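Local coordinates for Peptidase_M23 domain-containing protein (Enterococcus faecalis, PDB 6SMK) that is probably a zinc-dependent peptidoglycan hydrolase, its M23 catalytic domain acting as a D,L-endopeptidase of prophage origin on the bacterial cell wall, at residues G9-V13 and A36-I42; H29-A35 and P108-E113; Y46-W52 and V64-V68; G59-V64 and Y76-I82. The protein carries 1 engineered substitution. One frame throughout, in Å; residues are numbered along the deposited sequence.

Contact 1 of 4, residues G9-V13 and A36-I42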
# COMPACT_ATOMS: atom_id res chain seq x y z
N GLY A 9 -5.71 8.81 -7.73
CA GLY A 9 -6.57 9.35 -8.75
C GLY A 9 -6.85 8.33 -9.82
O GLY A 9 -6.86 7.12 -9.57
N SER A 10 -7.06 8.83 -11.02
CA SER A 10 -7.20 7.94 -12.15
C SER A 10 -5.84 7.36 -12.53
O SER A 10 -4.81 7.99 -12.29
CB SER A 10 -7.82 8.68 -13.32
OG SER A 10 -9.14 9.08 -12.99
N PRO A 11 -5.80 6.14 -13.09
CA PRO A 11 -6.89 5.22 -13.36
C PRO A 11 -7.16 4.27 -12.22
O PRO A 11 -7.84 3.26 -12.43
CB PRO A 11 -6.37 4.44 -14.56
CG PRO A 11 -4.91 4.32 -14.26
CD PRO A 11 -4.51 5.57 -13.52
N PHE A 12 -6.61 4.56 -11.04
CA PHE A 12 -6.82 3.68 -9.89
C PHE A 12 -8.29 3.69 -9.50
O PHE A 12 -8.88 4.75 -9.31
CB PHE A 12 -5.96 4.11 -8.70
CG PHE A 12 -4.48 3.99 -8.95
CD1 PHE A 12 -3.83 2.81 -8.70
CD2 PHE A 12 -3.75 5.04 -9.42
CE1 PHE A 12 -2.48 2.69 -8.93
CE2 PHE A 12 -2.40 4.93 -9.65
CZ PHE A 12 -1.77 3.77 -9.40
N VAL A 13 -8.88 2.51 -9.37
CA VAL A 13 -10.25 2.40 -8.91
C VAL A 13 -10.31 1.44 -7.72
O VAL A 13 -9.84 0.30 -7.81
CB VAL A 13 -11.23 1.96 -10.03
CG1 VAL A 13 -10.71 0.76 -10.76
CG2 VAL A 13 -12.58 1.68 -9.43
N ALA A 36 -5.85 -1.28 -11.12
CA ALA A 36 -5.28 -0.54 -12.24
C ALA A 36 -4.45 -1.52 -13.04
O ALA A 36 -4.06 -2.56 -12.52
CB ALA A 36 -4.42 0.64 -11.76
N PRO A 37 -4.21 -1.24 -14.31
CA PRO A 37 -3.44 -2.17 -15.14
C PRO A 37 -2.02 -2.34 -14.63
O PRO A 37 -1.46 -1.44 -14.00
CB PRO A 37 -3.45 -1.51 -16.52
CG PRO A 37 -4.63 -0.62 -16.50
CD PRO A 37 -4.77 -0.13 -15.09
N THR A 38 -1.44 -3.51 -14.89
CA THR A 38 -0.04 -3.67 -14.54
C THR A 38 0.77 -2.61 -15.29
O THR A 38 0.46 -2.28 -16.44
CB THR A 38 0.49 -5.08 -14.86
OG1 THR A 38 0.50 -5.27 -16.27
CG2 THR A 38 -0.39 -6.16 -14.24
N GLY A 39 1.75 -2.03 -14.62
CA GLY A 39 2.61 -1.04 -15.21
C GLY A 39 2.21 0.38 -14.90
O GLY A 39 3.02 1.31 -15.07
N THR A 40 0.97 0.58 -14.46
CA THR A 40 0.56 1.87 -13.98
C THR A 40 1.48 2.32 -12.85
O THR A 40 1.70 1.58 -11.90
CB THR A 40 -0.87 1.84 -13.49
OG1 THR A 40 -1.74 1.31 -14.51
CG2 THR A 40 -1.29 3.23 -13.09
N PRO A 41 2.05 3.51 -12.96
CA PRO A 41 2.92 4.02 -11.90
C PRO A 41 2.14 4.41 -10.65
O PRO A 41 1.11 5.07 -10.72
CB PRO A 41 3.56 5.24 -12.56
CG PRO A 41 2.61 5.64 -13.65
CD PRO A 41 2.02 4.38 -14.14
N ILE A 42 2.69 4.00 -9.50
CA ILE A 42 2.07 4.24 -8.20
C ILE A 42 2.65 5.54 -7.64
O ILE A 42 3.82 5.54 -7.21
CB ILE A 42 2.37 3.12 -7.21
CG1 ILE A 42 1.88 1.75 -7.69
CG2 ILE A 42 1.87 3.48 -5.83
CD1 ILE A 42 0.58 1.36 -7.14
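Pro-11 meets Thr-40 where the loop leading into strand 13-20 lies against a type II beta turn. The turn runs from Pro-37 to Thr-40, just ahead of strand 41-43 in this M23 peptidase domain. A cis peptide bond precedes Pro-11. The Pro-11 ring and the Thr-40 methyl reach toward each other, with Pro-11 CG 4.0 Å from Thr-40 CG2. Phe-12 comes next and gives the largest share of its segment's contact. Its CG stands opposite the carbonyl carbon (chi1 -65°), which brings the ring up to segment 36-42. Phe-12 CD1 lies 3.8 Å from Ala-36 CB. On that same side, Phe-12 CZ meets Thr-40 CG2 at 3.8 Å as the side chains slide past each other. From the other side of the ring plane, Ile-42 CD1 comes 3.8 Å from Phe-12 CE1, the side chains crossing at about a right angle. Pro-41 O sits at the ring edge, near its plane. Phe-8, Tyr-34, Val-99 and Val-110 also pack on Phe-12. At Val-13 a backbone bond to Ala-35 begins the pairing with strand 28-35. Thr-40 N and Thr-40 OG1 close the turn, reaching Pro-37 O from one face of its plane, Thr-40 OG1 at 2.8 Å.

Contact 2 of 4, residues H29-A35 and P108-E113. Engineered in segment 108-113: Ala-109 (natural residue His). With ZN (zinc ion), chain F.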
# COMPACT_ATOMS: atom_id res chain seq x y z
N HIS A 29 -9.36 -8.20 5.08
CA HIS A 29 -8.41 -7.43 4.28
C HIS A 29 -7.67 -6.44 5.17
O HIS A 29 -8.29 -5.72 5.96
CB HIS A 29 -9.12 -6.70 3.14
CG HIS A 29 -8.22 -6.34 2.00
ND1 HIS A 29 -7.74 -5.07 1.79
CD2 HIS A 29 -7.69 -7.11 1.01
CE1 HIS A 29 -6.96 -5.06 0.73
NE2 HIS A 29 -6.91 -6.28 0.24
N THR A 30 -6.35 -6.42 5.04
CA THR A 30 -5.47 -5.63 5.91
C THR A 30 -5.14 -4.26 5.34
O THR A 30 -4.42 -3.49 5.98
CB THR A 30 -4.19 -6.42 6.17
OG1 THR A 30 -3.35 -6.38 5.01
CG2 THR A 30 -4.54 -7.84 6.43
N GLY A 31 -5.66 -3.94 4.18
CA GLY A 31 -5.46 -2.63 3.58
C GLY A 31 -6.60 -2.32 2.65
O GLY A 31 -7.70 -2.86 2.79
N ILE A 32 -6.33 -1.45 1.69
CA ILE A 32 -7.31 -1.06 0.70
C ILE A 32 -6.74 -1.34 -0.68
O ILE A 32 -5.63 -0.88 -1.00
CB ILE A 32 -7.68 0.41 0.84
CG1 ILE A 32 -8.07 0.69 2.29
CG2 ILE A 32 -8.76 0.78 -0.17
CD1 ILE A 32 -8.71 2.03 2.52
N ASP A 33 -7.47 -2.10 -1.49
CA ASP A 33 -7.02 -2.49 -2.82
C ASP A 33 -7.54 -1.50 -3.86
O ASP A 33 -8.75 -1.21 -3.90
CB ASP A 33 -7.48 -3.91 -3.15
CG ASP A 33 -6.62 -4.99 -2.50
OD1 ASP A 33 -5.63 -4.65 -1.82
OD2 ASP A 33 -6.92 -6.19 -2.67
N TYR A 34 -6.64 -0.97 -4.68
CA TYR A 34 -7.02 -0.12 -5.82
C TYR A 34 -6.59 -0.82 -7.10
O TYR A 34 -5.41 -1.13 -7.28
CB TYR A 34 -6.36 1.25 -5.74
CG TYR A 34 -6.98 2.23 -4.77
CD1 TYR A 34 -6.66 2.20 -3.42
CD2 TYR A 34 -7.87 3.21 -5.20
CE1 TYR A 34 -7.22 3.10 -2.53
CE2 TYR A 34 -8.42 4.11 -4.33
CZ TYR A 34 -8.10 4.06 -2.99
OH TYR A 34 -8.65 4.96 -2.11
N ALA A 35 -7.55 -1.06 -7.99
CA ALA A 35 -7.26 -1.76 -9.23
C ALA A 35 -6.77 -0.79 -10.30
O ALA A 35 -7.21 0.36 -10.37
CB ALA A 35 -8.50 -2.49 -9.74
N PRO A 108 -4.38 -7.44 -11.29
CA PRO A 108 -3.57 -6.21 -11.17
C PRO A 108 -4.26 -5.22 -10.24
O PRO A 108 -5.42 -4.86 -10.45
CB PRO A 108 -3.52 -5.68 -12.61
CG PRO A 108 -4.28 -6.71 -13.46
CD PRO A 108 -5.19 -7.42 -12.52
N ALA A 109 -3.53 -4.79 -9.21
CA ALA A 109 -4.01 -3.80 -8.25
C ALA A 109 -2.85 -3.41 -7.35
O ALA A 109 -1.80 -4.06 -7.33
CB ALA A 109 -5.17 -4.31 -7.39
N VAL A 110 -3.06 -2.35 -6.59
CA VAL A 110 -2.09 -1.91 -5.60
C VAL A 110 -2.77 -1.93 -4.24
O VAL A 110 -3.92 -1.49 -4.10
CB VAL A 110 -1.53 -0.52 -5.90
CG1 VAL A 110 -2.64 0.47 -6.11
CG2 VAL A 110 -0.65 -0.10 -4.77
N HIS A 111 -2.07 -2.47 -3.27
CA HIS A 111 -2.60 -2.68 -1.93
C HIS A 111 -1.95 -1.63 -1.04
O HIS A 111 -0.72 -1.61 -0.89
CB HIS A 111 -2.30 -4.10 -1.48
CG HIS A 111 -2.67 -4.39 -0.06
ND1 HIS A 111 -3.82 -5.08 0.28
CD2 HIS A 111 -2.05 -4.10 1.10
CE1 HIS A 111 -3.88 -5.19 1.59
NE2 HIS A 111 -2.82 -4.60 2.11
N TYR A 112 -2.76 -0.73 -0.51
CA TYR A 112 -2.29 0.34 0.36
C TYR A 112 -2.62 -0.05 1.80
O TYR A 112 -3.80 -0.22 2.14
CB TYR A 112 -2.95 1.66 -0.03
CG TYR A 112 -2.61 2.87 0.80
CD1 TYR A 112 -1.59 3.74 0.42
CD2 TYR A 112 -3.34 3.18 1.95
CE1 TYR A 112 -1.29 4.87 1.16
CE2 TYR A 112 -3.06 4.31 2.69
CZ TYR A 112 -2.03 5.15 2.30
OH TYR A 112 -1.75 6.27 3.04
N GLU A 113 -1.59 -0.21 2.62
CA GLU A 113 -1.74 -0.66 3.99
C GLU A 113 -1.11 0.35 4.94
O GLU A 113 -0.04 0.89 4.65
CB GLU A 113 -1.11 -2.05 4.21
CG GLU A 113 -1.24 -2.58 5.62
CD GLU A 113 -1.00 -4.07 5.71
OE1 GLU A 113 -1.39 -4.78 4.76
OE2 GLU A 113 -0.42 -4.53 6.72
ZN ZN F . -5.14 -6.34 -0.51
O HOH W 1 -4.47 -7.83 -2.15
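The zinc site of the M23 peptidase domain is built on this antiparallel strand pair, through a His-x-x-x-Asp stretch, His-29 to Asp-33, and His-111. Zinc is bound by His-29 NE2 at 1.9 Å, Asp-33 OD1 at 2.2 Å and His-111 ND1 at 2.0 Å. A water completes the set of four, 2.3 Å from the zinc. The same water donates to Asp-33 OD2, so the carboxylate holds the metal with one oxygen and the water with the other. The two imidazoles come from opposite directions, with planes 57° apart. For His-111, CG lies opposite the backbone N (chi1 174°), which carries the ring toward His-29 and the metal. Its far nitrogen, His-111 NE2, donates to Glu-113 OE1 over 3.0 Å, on the anti lone pair of that oxygen and nearly in the ring plane. Thr-30 OG1 also donates to Glu-113 OE1, from above the carboxylate plane. Glu-113 OE2 turns to Arg-115 in a salt bridge. Backbone bonds pair Ile-32 with Tyr-112 and Tyr-34 with Val-110. These four residues lie on the face away from the metal, where Tyr-34 CB packs 3.8 Å from Val-110 CG1. Ala-109, engineered in place of a natural His, shares the metal-side face with His-111. Glu-113, held by Thr-30 and Arg-115, is a second shell that probably fixes the rotation of the His-111 ring. The zinc-bound water is consistent with the hydrolytic role of this family.

Contact 3 of 4, residues Y46-W52 and V64-V68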
# COMPACT_ATOMS: atom_id res chain seq x y z
N TYR A 46 1.67 10.06 0.66
CA TYR A 46 2.17 10.96 1.67
C TYR A 46 3.69 10.96 1.61
O TYR A 46 4.30 9.96 1.22
CB TYR A 46 1.66 10.53 3.06
CG TYR A 46 0.15 10.62 3.15
CD1 TYR A 46 -0.66 9.56 2.78
CD2 TYR A 46 -0.47 11.80 3.55
CE1 TYR A 46 -2.04 9.66 2.82
CE2 TYR A 46 -1.84 11.90 3.61
CZ TYR A 46 -2.62 10.84 3.24
OH TYR A 46 -4.00 10.97 3.29
N PRO A 47 4.33 12.07 1.96
CA PRO A 47 5.80 12.10 1.98
C PRO A 47 6.34 11.33 3.16
O PRO A 47 5.73 11.26 4.22
CB PRO A 47 6.12 13.59 2.12
CG PRO A 47 4.97 14.11 2.89
CD PRO A 47 3.76 13.35 2.39
N GLY A 48 7.52 10.76 2.96
CA GLY A 48 8.21 10.13 4.07
C GLY A 48 9.50 9.48 3.61
O GLY A 48 9.94 9.64 2.47
N LEU A 49 10.08 8.72 4.53
CA LEU A 49 11.34 8.01 4.34
C LEU A 49 11.08 6.56 3.97
O LEU A 49 10.31 5.87 4.65
CB LEU A 49 12.17 8.08 5.62
CG LEU A 49 13.39 7.18 5.73
CD1 LEU A 49 14.54 7.75 4.91
CD2 LEU A 49 13.78 6.99 7.18
N VAL A 50 11.70 6.11 2.89
CA VAL A 50 11.63 4.70 2.50
C VAL A 50 12.55 3.92 3.43
O VAL A 50 13.77 4.09 3.40
CB VAL A 50 12.03 4.49 1.04
CG1 VAL A 50 12.30 3.01 0.78
CG2 VAL A 50 10.96 5.04 0.11
N ASP A 51 11.96 3.07 4.27
CA ASP A 51 12.76 2.25 5.19
C ASP A 51 12.35 0.79 5.14
O ASP A 51 12.60 0.05 6.10
CB ASP A 51 12.67 2.78 6.62
CG ASP A 51 11.28 2.68 7.21
OD1 ASP A 51 10.31 2.43 6.46
OD2 ASP A 51 11.16 2.83 8.45
N TRP A 52 11.75 0.35 4.04
CA TRP A 52 11.31 -1.04 3.92
C TRP A 52 11.08 -1.35 2.45
O TRP A 52 10.17 -0.78 1.84
CB TRP A 52 10.04 -1.27 4.72
CG TRP A 52 9.52 -2.64 4.64
CD1 TRP A 52 8.75 -3.18 3.65
CD2 TRP A 52 9.71 -3.67 5.61
NE1 TRP A 52 8.45 -4.49 3.94
CE2 TRP A 52 9.03 -4.81 5.14
CE3 TRP A 52 10.38 -3.74 6.83
CZ2 TRP A 52 9.01 -6.01 5.84
CZ3 TRP A 52 10.36 -4.93 7.53
CH2 TRP A 52 9.68 -6.05 7.04
N VAL A 64 6.84 -1.69 -0.86
CA VAL A 64 7.65 -0.74 -0.12
C VAL A 64 6.88 -0.25 1.09
O VAL A 64 5.65 -0.12 1.07
CB VAL A 64 8.10 0.46 -0.98
CG1 VAL A 64 8.74 -0.02 -2.25
CG2 VAL A 64 6.94 1.33 -1.27
N GLY A 65 7.62 0.03 2.16
CA GLY A 65 7.10 0.76 3.30
C GLY A 65 7.75 2.13 3.37
O GLY A 65 8.97 2.26 3.18
N ILE A 66 6.94 3.16 3.62
CA ILE A 66 7.42 4.52 3.81
C ILE A 66 6.93 5.03 5.16
O ILE A 66 5.72 5.00 5.45
CB ILE A 66 6.95 5.47 2.70
CG1 ILE A 66 7.49 5.01 1.36
CG2 ILE A 66 7.43 6.89 2.95
CD1 ILE A 66 6.46 5.05 0.28
N LYS A 67 7.85 5.50 5.98
CA LYS A 67 7.48 6.06 7.27
C LYS A 67 6.92 7.46 7.02
O LYS A 67 7.62 8.36 6.56
CB LYS A 67 8.69 6.08 8.22
CG LYS A 67 8.36 6.65 9.60
CD LYS A 67 9.56 7.14 10.44
CE LYS A 67 9.22 7.06 11.92
NZ LYS A 67 10.13 7.93 12.73
N VAL A 68 5.62 7.63 7.26
CA VAL A 68 4.94 8.87 6.90
C VAL A 68 4.60 9.71 8.11
O VAL A 68 4.07 10.82 7.94
CB VAL A 68 3.66 8.61 6.09
CG1 VAL A 68 4.00 7.86 4.80
CG2 VAL A 68 2.68 7.81 6.93
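Strands 48-52 and 64-68 run antiparallel at 142°, with Leu-49 and Lys-67 as a hydrogen-bonded pair and Val-50 and Ile-66 as a non-hydrogen-bonded one. Lys-67 N donates to Leu-49 O over 2.8 Å. The return bond, from Leu-49 N to Lys-67 O, is longer at 3.2 Å. Further along, Asp-51 and Trp-52 both face Gly-65. Asp-51 N donates to Gly-65 O, and Gly-65 N donates to Trp-52 O at 2.7 Å.

Val-50 and Ile-66 meet on one face of the sheet, both buried, with Val-50 CG2 3.7 Å from Ile-66 CG1. The other branch, Ile-66 CG2, lies opposite its backbone N and reaches across to the backbone of Gly-48. Ile-66 then continues onto Tyr-76 of the next strand. Leu-49 and Lys-67 point to the other face. From the bulge Asp-51 leans obliquely across to Lys-67, with Asp-51 OD2 4.1 Å from Lys-67 CB. The charged ends do not meet; Asp-51 OD2 bonds to Trp-73 NE1 instead. The Trp-52 ring turns its edge toward Gly-65 N, and His-63 and Met-75 also lie against it. At the far end Tyr-46 CB packs on Val-68 CG1 at 4.0 Å. The Tyr-46 ring leads away from there, and its hydroxyl bonds to Ala-5 O. This is a beta hairpin of the antiparallel M23 sheet, interrupted by a classic beta bulge at Asp-51 and Trp-52.

Contact 4 of 4, residues G59-V64 and Y76-I82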
# COMPACT_ATOMS: atom_id res chain seq x y z
N GLY A 59 2.13 -12.97 -0.02
CA GLY A 59 1.31 -11.86 0.44
C GLY A 59 1.48 -10.62 -0.42
O GLY A 59 1.19 -10.65 -1.61
N LEU A 60 2.01 -9.55 0.17
CA LEU A 60 2.13 -8.30 -0.59
C LEU A 60 3.18 -8.37 -1.69
O LEU A 60 3.27 -7.42 -2.48
CB LEU A 60 2.46 -7.14 0.35
CG LEU A 60 1.42 -6.79 1.39
CD1 LEU A 60 1.80 -5.51 2.09
CD2 LEU A 60 0.06 -6.70 0.73
N GLY A 61 3.98 -9.43 -1.75
CA GLY A 61 4.92 -9.58 -2.85
C GLY A 61 5.89 -8.43 -2.91
O GLY A 61 6.55 -8.10 -1.92
N GLU A 62 5.98 -7.78 -4.08
CA GLU A 62 6.86 -6.64 -4.26
C GLU A 62 6.22 -5.42 -3.62
O GLU A 62 5.18 -4.95 -4.09
CB GLU A 62 7.12 -6.38 -5.74
CG GLU A 62 7.40 -7.62 -6.53
CD GLU A 62 8.88 -7.93 -6.62
OE1 GLU A 62 9.70 -6.99 -6.59
OE2 GLU A 62 9.21 -9.14 -6.70
N HIS A 63 6.82 -4.91 -2.54
CA HIS A 63 6.20 -3.80 -1.83
C HIS A 63 7.24 -2.94 -1.14
O HIS A 63 8.36 -3.38 -0.88
CB HIS A 63 5.15 -4.27 -0.82
CG HIS A 63 5.70 -5.12 0.29
ND1 HIS A 63 6.28 -6.35 0.07
CD2 HIS A 63 5.71 -4.93 1.63
CE1 HIS A 63 6.64 -6.87 1.23
NE2 HIS A 63 6.31 -6.03 2.19
N VAL A 64 6.84 -1.69 -0.86
CA VAL A 64 7.65 -0.74 -0.12
C VAL A 64 6.88 -0.25 1.09
O VAL A 64 5.65 -0.12 1.07
CB VAL A 64 8.10 0.46 -0.98
CG1 VAL A 64 8.74 -0.02 -2.25
CG2 VAL A 64 6.94 1.33 -1.27
N TYR A 76 2.89 -0.03 0.14
CA TYR A 76 2.34 -0.12 -1.20
C TYR A 76 2.78 -1.45 -1.79
O TYR A 76 3.98 -1.66 -2.02
CB TYR A 76 2.82 1.03 -2.09
CG TYR A 76 2.60 2.43 -1.56
CD1 TYR A 76 3.35 2.93 -0.51
CD2 TYR A 76 1.67 3.26 -2.15
CE1 TYR A 76 3.16 4.22 -0.04
CE2 TYR A 76 1.46 4.54 -1.69
CZ TYR A 76 2.21 5.01 -0.65
OH TYR A 76 1.99 6.30 -0.21
N GLY A 77 1.82 -2.33 -2.08
CA GLY A 77 2.11 -3.72 -2.39
C GLY A 77 1.66 -4.19 -3.76
O GLY A 77 1.03 -3.46 -4.53
N HIS A 78 2.00 -5.46 -4.04
CA HIS A 78 1.66 -6.15 -5.29
C HIS A 78 2.24 -5.41 -6.50
O HIS A 78 1.58 -5.27 -7.53
CB HIS A 78 0.14 -6.29 -5.46
CG HIS A 78 -0.56 -6.95 -4.31
ND1 HIS A 78 -0.18 -8.17 -3.79
CD2 HIS A 78 -1.65 -6.57 -3.59
CE1 HIS A 78 -0.99 -8.51 -2.81
NE2 HIS A 78 -1.89 -7.56 -2.66
N MET A 79 3.45 -4.91 -6.37
CA MET A 79 4.05 -4.15 -7.47
C MET A 79 4.61 -5.09 -8.52
O MET A 79 5.05 -6.20 -8.21
CB MET A 79 5.17 -3.25 -6.97
CG MET A 79 4.71 -2.17 -6.03
SD MET A 79 6.05 -1.08 -5.58
CE MET A 79 5.17 0.05 -4.54
N SER A 80 4.60 -4.64 -9.77
CA SER A 80 5.31 -5.39 -10.79
C SER A 80 6.74 -4.91 -10.95
O SER A 80 7.57 -5.64 -11.50
CB SER A 80 4.59 -5.30 -12.13
OG SER A 80 4.60 -3.98 -12.63
N ARG A 81 7.03 -3.71 -10.49
CA ARG A 81 8.39 -3.19 -10.46
C ARG A 81 8.48 -2.20 -9.31
O ARG A 81 7.60 -1.35 -9.15
CB ARG A 81 8.78 -2.51 -11.77
CG ARG A 81 10.20 -1.98 -11.76
CD ARG A 81 10.51 -1.13 -12.96
NE ARG A 81 11.92 -0.74 -13.00
CZ ARG A 81 12.49 -0.12 -14.03
NH1 ARG A 81 11.78 0.19 -15.10
NH2 ARG A 81 13.78 0.19 -13.97
N ILE A 82 9.54 -2.31 -8.52
CA ILE A 82 9.81 -1.34 -7.47
C ILE A 82 10.71 -0.26 -8.02
O ILE A 82 11.68 -0.54 -8.74
CB ILE A 82 10.45 -2.02 -6.26
CG1 ILE A 82 9.61 -3.21 -5.82
CG2 ILE A 82 10.59 -1.00 -5.14
CD1 ILE A 82 10.06 -3.85 -4.51
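Leu-60 O accepts the N-H of His-78 over 2.8 Å, where the loop before strand 63-69 lies against strand 72-82. The next bond runs from Met-79 N to Glu-62 O at 2.9 Å, in the carbonyl plane and on a lone pair. Further on, Val-64 and Tyr-76 form a regular antiparallel hydrogen-bonded pair. These bonds join strand 63-69 and the loop before it to strand 72-82, its hairpin partner.

Within segment 59-64, His-63 ND1 donates to Gly-61 O. That carbonyl oxygen lies in the ring plane of His-63, while Leu-60 CB lies over one ring face, toward its rim. His-63 CG sits between its backbone N and carbonyl carbon (chi1 63°), which lets the ring turn back over the loop.

Val-64 is the main apolar contact. Its CG1 rests on Ile-82, with Val-64 CG1 3.6 Å from Ile-82 CG2. Its CG2 touches both Met-79 CE, at 3.9 Å, and Tyr-76 CD1, at 4.0 Å. Glu-62 bends at chi2 and crosses Ile-82 at a slant, with Glu-62 OE1 3.8 Å from Ile-82 CD1. The same oxygen bonds to Ser-55 OG.

His-78 lies with its ring edge near Gly-59 O, and Leu-60 CD2 is 4.0 Å from His-78 NE2. His-78 ND1 bonds to Ser-102 O. The nearest atom of the His-78 side chain is about 4 Å from the zinc. The bonds to the backbone and to Ser-102 O probably position this imidazole beside the metal site, with His-78 NE2 turned toward it.

Contacts 2 and 4 are buried, while contacts 1 and 3 are partly buried and farther from the chain centre. Contact 2 alone holds the metal ligands. Contact 4 adjoins it: Gly-77 N lies 2.9 Å from His-111 O, a probable hydrogen bond between neighbouring strands, and Leu-60 touches the His-111 ring. Contacts 3 and 4 share Val-64 and use both edges of strand 63-69. Contact 1 covers the back of contact 2, with Ile-42 and Phe-12 packed on Val-110. The chemistry follows place: contact 1 is mostly apolar loop packing, contact 3 hairpin pairing, contact 4 backbone bonds with an apolar cluster, and contact 2 metal coordination on a strand pair.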